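Local coordinates for protein putative ferredoxin--NADP reductase (Plasmodium falciparum 3D7, PDB 2OK8) that uses an FAD cofactor to pass electrons between ferredoxin and NADP(H), and may serve the last step of isoprenoid precursor synthesis by the DOXP/MEP pathway, at residues Lys191-Asp196 against Ser205-Tyr210. Numbering follows the deposited sequence.
Sequences KLFAYD and SNYTGY
Tyr207 OH is hydrogen-bonded to Thr171 O, which fixes the phenol just ahead of strand 173-178, while the ring behind it packs on Leu192 and Phe193. Leu192 is the last residue of helix 183-192, and the helix closes here in a Schellman motif: Ala194, with positive phi, is the C-prime residue, and Ala194 N donates to Lys191 O at 3.2 Å. Beyond this turn the chain loops back to strand 211-217, so the contact belongs to a right-handed beta-alpha-beta crossover from strand 173-178 in the parallel sheet of the NADP-binding domain.

No hydrogen bond joins the two segments; Leu192, Phe193 and Tyr207 carry the packing. Tyr207 has CG anti to its own backbone N (chi1 173°), which lays one face of the ring under Leu192 and turns its CD2 edge to Phe193. Over that face sits the Leu192 methyl CD2, in a CH-pi contact 4.1 Å from the ring centroid. Gly209 N lies over the centre of the opposite face, 3.4 Å above its plane. With Phe193 the ring forms an offset edge-to-face pair, with centroids 5.2 Å apart and planes at 84°; Tyr207 CD2 approaches Phe193 CZ to 3.5 Å. Tyr207 CB also rests against the helix end, in van der Waals contact with Leu192 O at 3.2 Å. Leu192 also packs on helix 166-169, and Phe193, just past the helix end, stacks with Tyr236; both are buried. Later in the connection, ahead of Tyr207, Ser205 OG sits obliquely to the Phe193 ring, 3.4 Å from Phe193 CD1.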
loop_
_atom_site.group_PDB
_atom_site.type_symbol
_atom_site.label_atom_id
_atom_site.label_comp_id
_atom_site.label_asym_id
_atom_site.label_seq_id
_atom_site.Cartn_x
_atom_site.Cartn_y
_atom_site.Cartn_z
ATOM N N LYS A 191 -31.652 0.673 -3.008
ATOM C CA LYS A 191 -32.166 -0.467 -2.256
ATOM C C LYS A 191 -33.455 -0.166 -1.489
ATOM O O LYS A 191 -34.477 -0.806 -1.721
ATOM C CB LYS A 191 -31.116 -1.036 -1.303
ATOM C CG LYS A 191 -31.533 -2.386 -0.717
ATOM C CD LYS A 191 -31.038 -2.587 0.699
ATOM C CE LYS A 191 -31.542 -3.912 1.277
ATOM N NZ LYS A 191 -31.356 -3.957 2.770
ATOM N N LEU A 192 -33.400 0.792 -0.567
ATOM C CA LEU A 192 -34.559 1.157 0.259
ATOM C C LEU A 192 -35.839 1.481 -0.524
ATOM O O LEU A 192 -36.920 1.108 -0.101
ATOM C CB LEU A 192 -34.219 2.325 1.181
ATOM C CG LEU A 192 -33.168 2.104 2.275
ATOM C CD1 LEU A 192 -32.612 3.459 2.754
ATOM C CD2 LEU A 192 -33.721 1.277 3.443
ATOM N N PHE A 193 -35.711 2.181 -1.651
ATOM C CA PHE A 193 -36.868 2.579 -2.460
ATOM C C PHE A 193 -37.033 1.766 -3.756
ATOM O O PHE A 193 -37.709 2.213 -4.690
ATOM C CB PHE A 193 -36.808 4.074 -2.778
ATOM C CG PHE A 193 -36.919 4.962 -1.566
ATOM C CD1 PHE A 193 -38.148 5.166 -0.945
ATOM C CD2 PHE A 193 -35.788 5.603 -1.051
ATOM C CE1 PHE A 193 -38.259 5.992 0.188
ATOM C CE2 PHE A 193 -35.874 6.426 0.070
ATOM C CZ PHE A 193 -37.120 6.634 0.694
ATOM N N ALA A 194 -36.420 0.578 -3.789
ATOM C CA ALA A 194 -36.491 -0.379 -4.909
ATOM C C ALA A 194 -36.497 0.289 -6.290
ATOM O O ALA A 194 -37.516 0.309 -6.987
ATOM C CB ALA A 194 -37.679 -1.327 -4.737
ATOM N N TYR A 195 -35.342 0.835 -6.659
ATOM C CA TYR A 195 -35.168 1.597 -7.888
ATOM C C TYR A 195 -35.299 0.725 -9.135
ATOM O O TYR A 195 -35.054 -0.482 -9.079
ATOM C CB TYR A 195 -33.804 2.258 -7.858
ATOM C CG TYR A 195 -33.503 3.218 -8.980
ATOM C CD1 TYR A 195 -33.999 4.519 -8.960
ATOM C CD2 TYR A 195 -32.677 2.845 -10.037
ATOM C CE1 TYR A 195 -33.693 5.420 -9.971
ATOM C CE2 TYR A 195 -32.370 3.740 -11.057
ATOM C CZ TYR A 195 -32.880 5.024 -11.016
ATOM O OH TYR A 195 -32.586 5.918 -12.017
ATOM N N ASP A 196 -35.696 1.344 -10.250
ATOM C CA ASP A 196 -35.881 0.650 -11.528
ATOM C C ASP A 196 -35.717 1.624 -12.696
ATOM O O ASP A 196 -36.432 2.626 -12.792
ATOM C CB ASP A 196 -37.264 -0.015 -11.585
ATOM C CG ASP A 196 -37.339 -1.148 -12.613
ATOM O OD1 ASP A 196 -36.539 -1.157 -13.581
ATOM O OD2 ASP A 196 -38.215 -2.030 -12.447
ATOM N N SER A 205 -41.518 0.970 -3.423
ATOM C CA SER A 205 -41.024 1.047 -2.041
ATOM C C SER A 205 -42.005 0.544 -0.971
ATOM O O SER A 205 -43.150 1.001 -0.896
ATOM C CB SER A 205 -40.593 2.491 -1.726
ATOM O OG SER A 205 -40.448 2.718 -0.331
ATOM N N ASN A 206 -41.531 -0.390 -0.143
ATOM C CA ASN A 206 -42.232 -0.799 1.085
ATOM C C ASN A 206 -41.737 0.030 2.280
ATOM O O ASN A 206 -42.335 0.013 3.361
ATOM C CB ASN A 206 -42.008 -2.290 1.378
ATOM C CG ASN A 206 -41.679 -3.098 0.129
ATOM O OD1 ASN A 206 -42.466 -3.155 -0.819
ATOM N ND2 ASN A 206 -40.507 -3.729 0.126
ATOM N N TYR A 207 -40.625 0.736 2.064
ATOM C CA TYR A 207 -39.956 1.534 3.082
ATOM C C TYR A 207 -40.668 2.857 3.304
ATOM O O TYR A 207 -40.924 3.599 2.351
ATOM C CB TYR A 207 -38.509 1.784 2.642
ATOM C CG TYR A 207 -37.736 2.742 3.508
ATOM C CD1 TYR A 207 -37.208 2.328 4.727
ATOM C CD2 TYR A 207 -37.506 4.054 3.097
ATOM C CE1 TYR A 207 -36.483 3.194 5.525
ATOM C CE2 TYR A 207 -36.775 4.942 3.902
ATOM C CZ TYR A 207 -36.271 4.495 5.111
ATOM O OH TYR A 207 -35.555 5.336 5.921
ATOM N N THR A 208 -40.984 3.154 4.560
ATOM C CA THR A 208 -41.653 4.416 4.900
ATOM C C THR A 208 -40.917 5.209 5.993
ATOM O O THR A 208 -41.505 6.061 6.667
ATOM C CB THR A 208 -43.145 4.198 5.292
ATOM O OG1 THR A 208 -43.225 3.315 6.417
ATOM C CG2 THR A 208 -43.946 3.612 4.114
ATOM N N GLY A 209 -39.631 4.925 6.169
ATOM C CA GLY A 209 -38.798 5.684 7.100
ATOM C C GLY A 209 -38.410 7.029 6.513
ATOM O O GLY A 209 -38.722 7.337 5.360
ATOM N N TYR A 210 -37.715 7.830 7.306
ATOM C CA TYR A 210 -37.331 9.163 6.897
ATOM C C TYR A 210 -35.804 9.296 6.795
ATOM O O TYR A 210 -35.057 8.898 7.710
ATOM C CB TYR A 210 -37.911 10.189 7.864
ATOM C CG TYR A 210 -37.877 11.605 7.336
ATOM C CD1 TYR A 210 -38.732 12.007 6.301
ATOM C CD2 TYR A 210 -36.989 12.544 7.863
ATOM C CE1 TYR A 210 -38.697 13.315 5.805
ATOM C CE2 TYR A 210 -36.949 13.839 7.382
ATOM C CZ TYR A 210 -37.806 14.218 6.354
ATOM O OH TYR A 210 -37.771 15.507 5.884
#